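Local coordinates for protein insulinase family protease (Yersinia pestis, PDB 3GO9) that is probably a peptidase of the zinc-dependent insulinase family (M16), built from a pair of related domains, although its substrate is unknown, at residues S60-F70 with S180-T191; D267-T275 with Q434-L443. All coordinates share one frame; numbering follows the deposited sequence.

Contact 1 (S60-F70 with S180-T191); sequences SLSENTQEVGF and SLIGHDPGQPVT
S60 and H184 hold each other where two loops of the M16 peptidase fold run side by side: 60-70 leads from strand 50-56 into helix 70-80, which carries the zinc ligand H72, and 180-191 lies in the loop between helices 170-175 and 196-206. Among the direct polar links, S60 OG gives a 2.6 Å bond to H184 O. With chi1 at 54°, the hydroxyl sits between the backbone N and the carbonyl carbon of its own residue, turned to the facing loop. In return, H184 ND1 makes a weak, bent bond of 3.0 Å to S60 O.

Behind this pair, E63 binds its own loop and reaches 180-191 only through water. Its OE1 takes the N-H of G69, the N-cap residue, from above the carboxylate plane at 3.0 Å, while OE2 accepts from the N of A71, so the start of helix 70-80 would probably help stabilise the negative charge. Water 2 links this carboxylate to the facing loop, donating to E63 OE1 at 2.7 Å and also bonding H184 ND1. Farther along, water 6 donates to both G69 O and Q188 O.

The apolar contacts flank these bonds. L61 CD2 makes an off-centre CH-pi approach to the H184 ring, 30° off its normal, and also meets L181 CD2. V68 CG1 lies over the face of the Q188 amide, 3.6 Å from Q188 CD; a bond from Q188 NE2 to D185 O fixes how that amide is turned. At the helix start, V190 CG1 reaches the edge of the F70 ring, 4.0 Å from F70 CD1, while the ring also touches L199 of helix 196-206. Beside it, water 5 donates to V68 O and accepts from T191 N at 2.9 Å.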
loop_
_atom_site.group_PDB
_atom_site.type_symbol
_atom_site.label_atom_id
_atom_site.label_comp_id
_atom_site.label_asym_id
_atom_site.label_seq_id
_atom_site.Cartn_x
_atom_site.Cartn_y
_atom_site.Cartn_z
ATOM N N SER A 60 8.928 -11.907 -7.854
ATOM C CA SER A 60 9.900 -11.985 -8.943
ATOM C C SER A 60 11.323 -11.907 -8.484
ATOM O O SER A 60 12.221 -12.368 -9.205
ATOM C CB SER A 60 9.627 -10.902 -9.948
ATOM O OG SER A 60 9.579 -9.623 -9.364
ATOM N N LEU A 61 11.574 -11.324 -7.307
ATOM C CA LEU A 61 12.928 -11.326 -6.785
ATOM C C LEU A 61 13.417 -12.751 -6.454
ATOM O O LEU A 61 14.647 -12.952 -6.378
ATOM C CB LEU A 61 13.074 -10.410 -5.575
ATOM C CG LEU A 61 12.904 -8.946 -5.747
ATOM C CD1 LEU A 61 12.756 -8.202 -4.430
ATOM C CD2 LEU A 61 14.089 -8.359 -6.600
ATOM N N SER A 62 12.527 -13.745 -6.326
ATOM C CA SER A 62 12.915 -15.146 -6.072
ATOM C C SER A 62 13.377 -15.864 -7.313
ATOM O O SER A 62 13.851 -17.005 -7.230
ATOM C CB SER A 62 11.718 -15.970 -5.589
ATOM O OG SER A 62 11.277 -15.610 -4.321
ATOM N N GLU A 63 13.127 -15.262 -8.474
ATOM C CA GLU A 63 13.394 -15.897 -9.763
ATOM C C GLU A 63 14.805 -15.706 -10.252
ATOM O O GLU A 63 15.281 -14.564 -10.292
ATOM C CB GLU A 63 12.472 -15.265 -10.833
ATOM C CG GLU A 63 10.991 -15.587 -10.606
ATOM C CD GLU A 63 10.039 -14.729 -11.428
ATOM O OE1 GLU A 63 10.500 -13.863 -12.236
ATOM O OE2 GLU A 63 8.796 -14.937 -11.308
ATOM N N ASN A 64 15.440 -16.782 -10.673
ATOM C CA ASN A 64 16.682 -16.679 -11.424
ATOM C C ASN A 64 16.341 -16.470 -12.880
ATOM O O ASN A 64 15.173 -16.399 -13.218
ATOM C CB ASN A 64 17.599 -17.860 -11.138
ATOM C CG ASN A 64 17.113 -19.205 -11.681
ATOM O OD1 ASN A 64 16.487 -19.292 -12.736
ATOM N ND2 ASN A 64 17.470 -20.299 -10.966
ATOM N N THR A 65 17.344 -16.343 -13.782
ATOM C CA THR A 65 16.964 -16.060 -15.146
ATOM C C THR A 65 16.332 -17.191 -15.904
ATOM O O THR A 65 15.736 -16.917 -16.941
ATOM C CB THR A 65 18.125 -15.514 -16.003
ATOM O OG1 THR A 65 19.188 -16.436 -15.952
ATOM C CG2 THR A 65 18.565 -14.206 -15.473
ATOM N N GLN A 66 16.371 -18.410 -15.373
ATOM C CA GLN A 66 15.674 -19.534 -15.968
ATOM C C GLN A 66 14.239 -19.640 -15.456
ATOM O O GLN A 66 13.575 -20.658 -15.737
ATOM C CB GLN A 66 16.428 -20.824 -15.664
ATOM C CG GLN A 66 17.895 -20.750 -16.127
ATOM C CD GLN A 66 18.005 -20.306 -17.544
ATOM O OE1 GLN A 66 18.443 -19.188 -17.834
ATOM N NE2 GLN A 66 17.608 -21.180 -18.458
ATOM N N GLU A 67 13.825 -18.673 -14.632
ATOM C CA GLU A 67 12.531 -18.727 -13.920
ATOM C C GLU A 67 11.703 -17.486 -14.104
ATOM O O GLU A 67 10.778 -17.248 -13.332
ATOM C CB GLU A 67 12.732 -18.968 -12.415
ATOM C CG GLU A 67 13.428 -20.332 -12.130
ATOM C CD GLU A 67 13.943 -20.463 -10.712
ATOM O OE1 GLU A 67 14.202 -19.426 -10.016
ATOM O OE2 GLU A 67 14.064 -21.635 -10.260
ATOM N N VAL A 68 12.055 -16.666 -15.093
ATOM C CA VAL A 68 11.406 -15.407 -15.331
ATOM C C VAL A 68 9.915 -15.646 -15.521
ATOM O O VAL A 68 9.498 -16.498 -16.322
ATOM C CB VAL A 68 12.005 -14.737 -16.592
ATOM C CG1 VAL A 68 11.175 -13.549 -17.012
ATOM C CG2 VAL A 68 13.498 -14.374 -16.343
ATOM N N GLY A 69 9.122 -14.925 -14.738
ATOM C CA GLY A 69 7.665 -14.982 -14.853
ATOM C C GLY A 69 7.024 -16.131 -14.075
ATOM O O GLY A 69 5.779 -16.258 -14.077
ATOM N N PHE A 70 7.835 -17.003 -13.458
ATOM C CA PHE A 70 7.299 -18.170 -12.742
ATOM C C PHE A 70 6.359 -17.758 -11.607
ATOM O O PHE A 70 5.274 -18.336 -11.457
ATOM C CB PHE A 70 8.416 -19.074 -12.195
ATOM C CG PHE A 70 9.027 -20.015 -13.183
ATOM C CD1 PHE A 70 8.864 -19.892 -14.553
ATOM C CD2 PHE A 70 9.756 -21.092 -12.705
ATOM C CE1 PHE A 70 9.405 -20.837 -15.398
ATOM C CE2 PHE A 70 10.306 -22.011 -13.542
ATOM C CZ PHE A 70 10.155 -21.882 -14.890
ATOM N N SER A 180 17.381 -2.869 -6.789
ATOM C CA SER A 180 17.541 -4.309 -7.021
ATOM C C SER A 180 16.376 -4.924 -7.770
ATOM O O SER A 180 16.359 -6.139 -7.943
ATOM C CB SER A 180 17.682 -5.052 -5.689
ATOM O OG SER A 180 16.454 -5.134 -5.006
ATOM N N LEU A 181 15.423 -4.094 -8.170
ATOM C CA LEU A 181 14.183 -4.569 -8.787
ATOM C C LEU A 181 14.296 -4.607 -10.300
ATOM O O LEU A 181 13.422 -5.142 -10.996
ATOM C CB LEU A 181 13.041 -3.678 -8.381
ATOM C CG LEU A 181 12.823 -3.473 -6.869
ATOM C CD1 LEU A 181 11.504 -2.732 -6.672
ATOM C CD2 LEU A 181 12.906 -4.779 -6.190
ATOM N N ILE A 182 15.366 -4.016 -10.823
ATOM C CA ILE A 182 15.655 -4.091 -12.258
ATOM C C ILE A 182 15.805 -5.493 -12.775
ATOM O O ILE A 182 16.579 -6.323 -12.274
ATOM C CB ILE A 182 16.956 -3.302 -12.591
ATOM C CG1 ILE A 182 16.809 -1.887 -12.147
ATOM C CG2 ILE A 182 17.183 -3.311 -14.081
ATOM C CD1 ILE A 182 15.577 -1.271 -12.672
ATOM N N GLY A 183 15.140 -5.765 -13.889
ATOM C CA GLY A 183 15.150 -7.074 -14.475
ATOM C C GLY A 183 14.316 -8.125 -13.762
ATOM O O GLY A 183 14.288 -9.299 -14.161
ATOM N N HIS A 184 13.548 -7.679 -12.776
ATOM C CA HIS A 184 12.568 -8.492 -12.081
ATOM C C HIS A 184 11.145 -7.986 -12.204
ATOM O O HIS A 184 10.361 -8.077 -11.236
ATOM C CB HIS A 184 12.940 -8.594 -10.615
ATOM C CG HIS A 184 14.220 -9.334 -10.387
ATOM N ND1 HIS A 184 14.295 -10.703 -10.509
ATOM C CD2 HIS A 184 15.459 -8.914 -10.065
ATOM C CE1 HIS A 184 15.535 -11.099 -10.280
ATOM N NE2 HIS A 184 16.256 -10.035 -9.991
ATOM N N ASP A 185 10.757 -7.456 -13.364
ATOM C CA ASP A 185 9.345 -7.106 -13.607
ATOM C C ASP A 185 8.413 -8.252 -13.221
ATOM O O ASP A 185 8.554 -9.387 -13.727
ATOM C CB ASP A 185 9.067 -6.836 -15.070
ATOM C CG ASP A 185 9.658 -5.611 -15.582
ATOM O OD1 ASP A 185 10.477 -4.931 -14.892
ATOM O OD2 ASP A 185 9.254 -5.325 -16.749
ATOM N N PRO A 186 7.442 -7.989 -12.344
ATOM C CA PRO A 186 6.628 -9.065 -11.741
ATOM C C PRO A 186 5.558 -9.667 -12.652
ATOM O O PRO A 186 4.992 -10.705 -12.302
ATOM C CB PRO A 186 6.014 -8.407 -10.500
ATOM C CG PRO A 186 6.195 -6.953 -10.675
ATOM C CD PRO A 186 7.322 -6.706 -11.644
ATOM N N GLY A 187 5.259 -9.029 -13.767
ATOM C CA GLY A 187 4.202 -9.573 -14.643
ATOM C C GLY A 187 4.754 -10.052 -15.977
ATOM O O GLY A 187 3.955 -10.140 -16.940
ATOM N N GLN A 188 6.054 -10.360 -16.042
ATOM C CA GLN A 188 6.741 -10.755 -17.319
ATOM C C GLN A 188 6.177 -12.088 -17.760
ATOM O O GLN A 188 5.992 -12.958 -16.952
ATOM C CB GLN A 188 8.267 -10.968 -17.154
ATOM C CG GLN A 188 9.069 -9.824 -16.587
ATOM C CD GLN A 188 10.597 -10.103 -16.271
ATOM O OE1 GLN A 188 11.418 -9.978 -17.180
ATOM N NE2 GLN A 188 10.968 -10.429 -14.976
ATOM N N PRO A 189 5.925 -12.274 -19.069
ATOM C CA PRO A 189 5.561 -13.620 -19.475
ATOM C C PRO A 189 6.715 -14.610 -19.355
ATOM O O PRO A 189 7.884 -14.238 -19.476
ATOM C CB PRO A 189 5.170 -13.436 -20.942
ATOM C CG PRO A 189 4.547 -12.146 -20.961
ATOM C CD PRO A 189 5.430 -11.285 -20.051
ATOM N N VAL A 190 6.373 -15.868 -19.137
ATOM C CA VAL A 190 7.382 -16.925 -19.084
ATOM C C VAL A 190 8.008 -17.199 -20.469
ATOM O O VAL A 190 7.356 -16.991 -21.471
ATOM C CB VAL A 190 6.796 -18.219 -18.533
ATOM C CG1 VAL A 190 6.343 -17.998 -17.056
ATOM C CG2 VAL A 190 5.647 -18.746 -19.415
ATOM N N THR A 191 9.259 -17.673 -20.475
ATOM C CA THR A 191 9.880 -18.218 -21.700
ATOM C C THR A 191 9.252 -19.545 -22.078
ATOM O O THR A 191 9.116 -20.440 -21.267
ATOM C CB THR A 191 11.372 -18.409 -21.499
ATOM O OG1 THR A 191 11.903 -17.195 -20.946
ATOM C CG2 THR A 191 12.080 -18.706 -22.836
HETATM O O HOH W 1 6.871 -13.269 -11.672
HETATM O O HOH W 2 12.464 -11.967 -12.458
HETATM O O HOH W 3 8.302 -11.935 -13.389
HETATM O O HOH W 4 13.451 -17.887 -18.355
HETATM O O HOH W 5 10.708 -18.214 -18.056
HETATM O O HOH W 6 4.323 -14.967 -16.017
#

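Contact 2 (D267-T275 with Q434-L443); sequences DTLSLMWDT and QLSQDTTLVL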
loop_
_atom_site.group_PDB
_atom_site.type_symbol
_atom_site.label_atom_id
_atom_site.label_comp_id
_atom_site.label_asym_id
_atom_site.label_seq_id
_atom_site.Cartn_x
_atom_site.Cartn_y
_atom_site.Cartn_z
ATOM N N ASP A 267 -0.301 17.909 -18.785
ATOM C CA ASP A 267 0.896 17.731 -17.921
ATOM C C ASP A 267 0.491 17.453 -16.486
ATOM O O ASP A 267 -0.532 17.928 -16.023
ATOM C CB ASP A 267 1.809 18.971 -17.926
ATOM C CG ASP A 267 2.523 19.199 -19.245
ATOM O OD1 ASP A 267 2.342 18.400 -20.172
ATOM O OD2 ASP A 267 3.260 20.204 -19.371
ATOM N N THR A 268 1.346 16.735 -15.757
ATOM C CA THR A 268 1.310 16.808 -14.302
ATOM C C THR A 268 2.709 17.147 -13.853
ATOM O O THR A 268 3.618 16.385 -14.119
ATOM C CB THR A 268 0.889 15.485 -13.646
ATOM O OG1 THR A 268 -0.470 15.196 -14.047
ATOM C CG2 THR A 268 0.965 15.589 -12.149
ATOM N N LEU A 269 2.900 18.299 -13.230
ATOM C CA LEU A 269 4.129 18.559 -12.518
ATOM C C LEU A 269 3.989 18.113 -11.079
ATOM O O LEU A 269 3.095 18.586 -10.358
ATOM C CB LEU A 269 4.444 20.086 -12.554
ATOM C CG LEU A 269 5.674 20.479 -11.726
ATOM C CD1 LEU A 269 6.906 19.801 -12.354
ATOM C CD2 LEU A 269 5.875 21.979 -11.689
ATOM N N SER A 270 4.881 17.210 -10.646
ATOM C CA SER A 270 4.865 16.722 -9.276
ATOM C C SER A 270 6.054 17.347 -8.536
ATOM O O SER A 270 7.169 17.383 -9.057
ATOM C CB SER A 270 4.878 15.203 -9.210
ATOM O OG SER A 270 3.669 14.671 -9.838
ATOM N N LEU A 271 5.766 17.895 -7.370
ATOM C CA LEU A 271 6.774 18.399 -6.443
ATOM C C LEU A 271 6.884 17.291 -5.417
ATOM O O LEU A 271 5.941 17.047 -4.621
ATOM C CB LEU A 271 6.316 19.735 -5.795
ATOM C CG LEU A 271 5.832 20.841 -6.727
ATOM C CD1 LEU A 271 5.524 22.103 -5.862
ATOM C CD2 LEU A 271 6.770 21.197 -7.849
HETATM N N MSE A 272 8.029 16.591 -5.409
HETATM C CA MSE A 272 8.177 15.332 -4.656
HETATM C C MSE A 272 9.217 15.412 -3.591
HETATM O O MSE A 272 10.248 16.034 -3.786
HETATM C CB MSE A 272 8.708 14.151 -5.495
HETATM C CG MSE A 272 8.490 14.121 -6.949
HETATM SE SE MSE A 272 7.823 12.361 -7.218
HETATM C CE MSE A 272 6.189 12.942 -6.395
ATOM N N TRP A 273 8.978 14.715 -2.494
ATOM C CA TRP A 273 10.004 14.469 -1.477
ATOM C C TRP A 273 10.038 12.959 -1.174
ATOM O O TRP A 273 8.989 12.316 -1.038
ATOM C CB TRP A 273 9.669 15.230 -0.197
ATOM C CG TRP A 273 9.745 16.710 -0.293
ATOM C CD1 TRP A 273 10.793 17.482 0.097
ATOM C CD2 TRP A 273 8.744 17.613 -0.789
ATOM N NE1 TRP A 273 10.525 18.814 -0.133
ATOM C CE2 TRP A 273 9.272 18.922 -0.676
ATOM C CE3 TRP A 273 7.477 17.449 -1.372
ATOM C CZ2 TRP A 273 8.560 20.063 -1.087
ATOM C CZ3 TRP A 273 6.771 18.600 -1.790
ATOM C CH2 TRP A 273 7.326 19.888 -1.628
ATOM N N ASP A 274 11.242 12.393 -1.045
ATOM C CA ASP A 274 11.433 10.981 -0.890
ATOM C C ASP A 274 12.472 10.842 0.226
ATOM O O ASP A 274 13.491 11.541 0.204
ATOM C CB ASP A 274 11.944 10.409 -2.200
ATOM C CG ASP A 274 12.754 9.143 -2.002
ATOM O OD1 ASP A 274 12.124 8.092 -1.837
ATOM O OD2 ASP A 274 13.997 9.223 -2.029
ATOM N N THR A 275 12.151 10.081 1.249
ATOM C CA THR A 275 13.064 9.933 2.404
ATOM C C THR A 275 12.973 8.517 2.956
ATOM O O THR A 275 12.008 7.817 2.685
ATOM C CB THR A 275 12.685 10.905 3.539
ATOM O OG1 THR A 275 11.347 10.633 3.933
ATOM C CG2 THR A 275 12.809 12.342 3.095
ATOM N N GLN A 434 10.126 20.993 6.774
ATOM C CA GLN A 434 9.741 20.205 5.597
ATOM C C GLN A 434 10.009 20.956 4.300
ATOM O O GLN A 434 10.562 20.424 3.341
ATOM C CB GLN A 434 8.270 19.841 5.652
ATOM C CG GLN A 434 8.037 18.664 6.530
ATOM C CD GLN A 434 6.585 18.311 6.651
ATOM O OE1 GLN A 434 5.743 18.807 5.895
ATOM N NE2 GLN A 434 6.272 17.444 7.604
ATOM N N LEU A 435 9.639 22.214 4.279
ATOM C CA LEU A 435 9.750 22.980 3.050
ATOM C C LEU A 435 11.142 23.543 2.843
ATOM O O LEU A 435 11.392 24.171 1.806
ATOM C CB LEU A 435 8.732 24.091 3.016
ATOM C CG LEU A 435 7.290 23.599 2.935
ATOM C CD1 LEU A 435 6.379 24.788 3.080
ATOM C CD2 LEU A 435 7.019 22.865 1.644
ATOM N N SER A 436 12.023 23.336 3.809
ATOM C CA SER A 436 13.432 23.741 3.670
ATOM C C SER A 436 14.283 22.616 3.032
ATOM O O SER A 436 15.480 22.773 2.712
ATOM C CB SER A 436 13.972 24.260 5.009
ATOM O OG SER A 436 13.218 25.410 5.459
ATOM N N GLN A 437 13.648 21.482 2.823
ATOM C CA GLN A 437 14.268 20.417 2.071
ATOM C C GLN A 437 13.840 20.613 0.609
ATOM O O GLN A 437 12.664 20.773 0.324
ATOM C CB GLN A 437 13.825 19.067 2.629
ATOM C CG GLN A 437 13.887 18.920 4.206
ATOM C CD GLN A 437 15.085 19.631 4.870
ATOM O OE1 GLN A 437 16.241 19.510 4.414
ATOM N NE2 GLN A 437 14.805 20.392 5.946
ATOM N N ASP A 438 14.797 20.651 -0.311
ATOM C CA ASP A 438 14.463 20.963 -1.704
ATOM C C ASP A 438 13.487 19.902 -2.221
ATOM O O ASP A 438 13.689 18.732 -1.995
ATOM C CB ASP A 438 15.711 20.899 -2.583
ATOM C CG ASP A 438 16.725 22.023 -2.298
ATOM O OD1 ASP A 438 16.464 22.923 -1.482
ATOM O OD2 ASP A 438 17.805 21.973 -2.921
ATOM N N THR A 439 12.470 20.348 -2.930
ATOM C CA THR A 439 11.633 19.424 -3.677
ATOM C C THR A 439 12.395 18.906 -4.899
ATOM O O THR A 439 13.459 19.428 -5.304
ATOM C CB THR A 439 10.302 20.103 -4.118
ATOM O OG1 THR A 439 9.342 19.080 -4.380
ATOM C CG2 THR A 439 10.515 20.986 -5.326
ATOM N N THR A 440 11.836 17.825 -5.476
ATOM C CA THR A 440 12.278 17.269 -6.718
ATOM C C THR A 440 11.171 17.467 -7.723
ATOM O O THR A 440 10.041 17.047 -7.454
ATOM C CB THR A 440 12.603 15.807 -6.562
ATOM O OG1 THR A 440 13.697 15.686 -5.627
ATOM C CG2 THR A 440 12.999 15.179 -7.884
ATOM N N LEU A 441 11.486 18.095 -8.846
ATOM C CA LEU A 441 10.486 18.365 -9.882
ATOM C C LEU A 441 10.391 17.231 -10.863
ATOM O O LEU A 441 11.346 16.942 -11.600
ATOM C CB LEU A 441 10.759 19.653 -10.641
ATOM C CG LEU A 441 10.938 20.922 -9.842
ATOM C CD1 LEU A 441 11.203 22.127 -10.801
ATOM C CD2 LEU A 441 9.733 21.155 -8.965
ATOM N N VAL A 442 9.208 16.635 -10.949
ATOM C CA VAL A 442 8.985 15.538 -11.878
ATOM C C VAL A 442 7.832 15.936 -12.802
ATOM O O VAL A 442 6.699 16.006 -12.362
ATOM C CB VAL A 442 8.678 14.251 -11.138
ATOM C CG1 VAL A 442 8.359 13.153 -12.205
ATOM C CG2 VAL A 442 9.833 13.844 -10.196
ATOM N N LEU A 443 8.134 16.149 -14.063
ATOM C CA LEU A 443 7.131 16.625 -15.038
ATOM C C LEU A 443 6.757 15.467 -15.923
ATOM O O LEU A 443 7.618 14.981 -16.667
ATOM C CB LEU A 443 7.697 17.715 -15.914
ATOM C CG LEU A 443 6.681 18.285 -16.925
ATOM C CD1 LEU A 443 5.479 18.937 -16.264
ATOM C CD2 LEU A 443 7.364 19.235 -17.825
HETATM O O HOH W 7 12.863 16.268 -2.904
#
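M272 O is gripped from three directions: by T440 N at 2.9 Å, lying in the carbonyl plane, by T439 OG1 at 3.2 Å from well above that plane, and by water 7. The same water donates to D438 O and accepts from T440 OG1, tying the turn before strand 440-446 to the strand beside it. T439 OG1 stands anti to its backbone N (chi1 -159°), which carries the hydroxyl across to the neighbouring strand and over a face of the W273 indole, near the rim. T439 CB covers the six-membered ring of W273, 3.9 Å from its centroid, in a CH-pi contact. At the edge of the indole, W273 NE1 points at Q437 O in a nearly straight bond of 2.9 Å (167°) that lies in the ring plane but meets the carbonyl from above its own plane. Face and edge together fix the rotation of the indole against the turn.

Beyond the turn, the segments are antiparallel neighbours in the mixed five-stranded sheet of the second M16 domain, with 267-276 between 440-446 and 327-336. S270 and V442 form a hydrogen-bonded pair, S270 N to V442 O at 2.8 Å and V442 N to S270 O at 2.9 Å; M272 and T440 form the next one. On the face bearing S270, the serine OG bonds H333 ND1, and H333 is itself a zinc ligand with D320, so S270 is a second-shell residue of that site and probably helps to orient the histidine.

The other face is oily: L269, L271, L441 and L443 are covered by helices 341-358 and 454-465. L443, its CG anti to the backbone N, swings CD1 across to L269 CB at 4.0 Å.

In the fold
Following the chain from the N terminus, contact 1 comes first: the loop 60-70, after strand 50-56, is met again by 180-191, closing 109 intervening residues that include helices 70-80 and 125-140 and strand 114-120. The chain then passes helix 196-206 and strand 212-218, the latter returning to the first sheet, before it reaches the second sheet at 257-261. Contact 2 opens at 267-275 and closes at 434-443, with 158 mostly helical residues between. The two loops run in series, neither nested nor crossed. Their centres lie 31 Å apart and their nearest atoms about 12 Å: contact 1 joins the loop that enters helix 70-80 to the loop ahead of helix 196-206, contact 2 pairs strands in the other sheet.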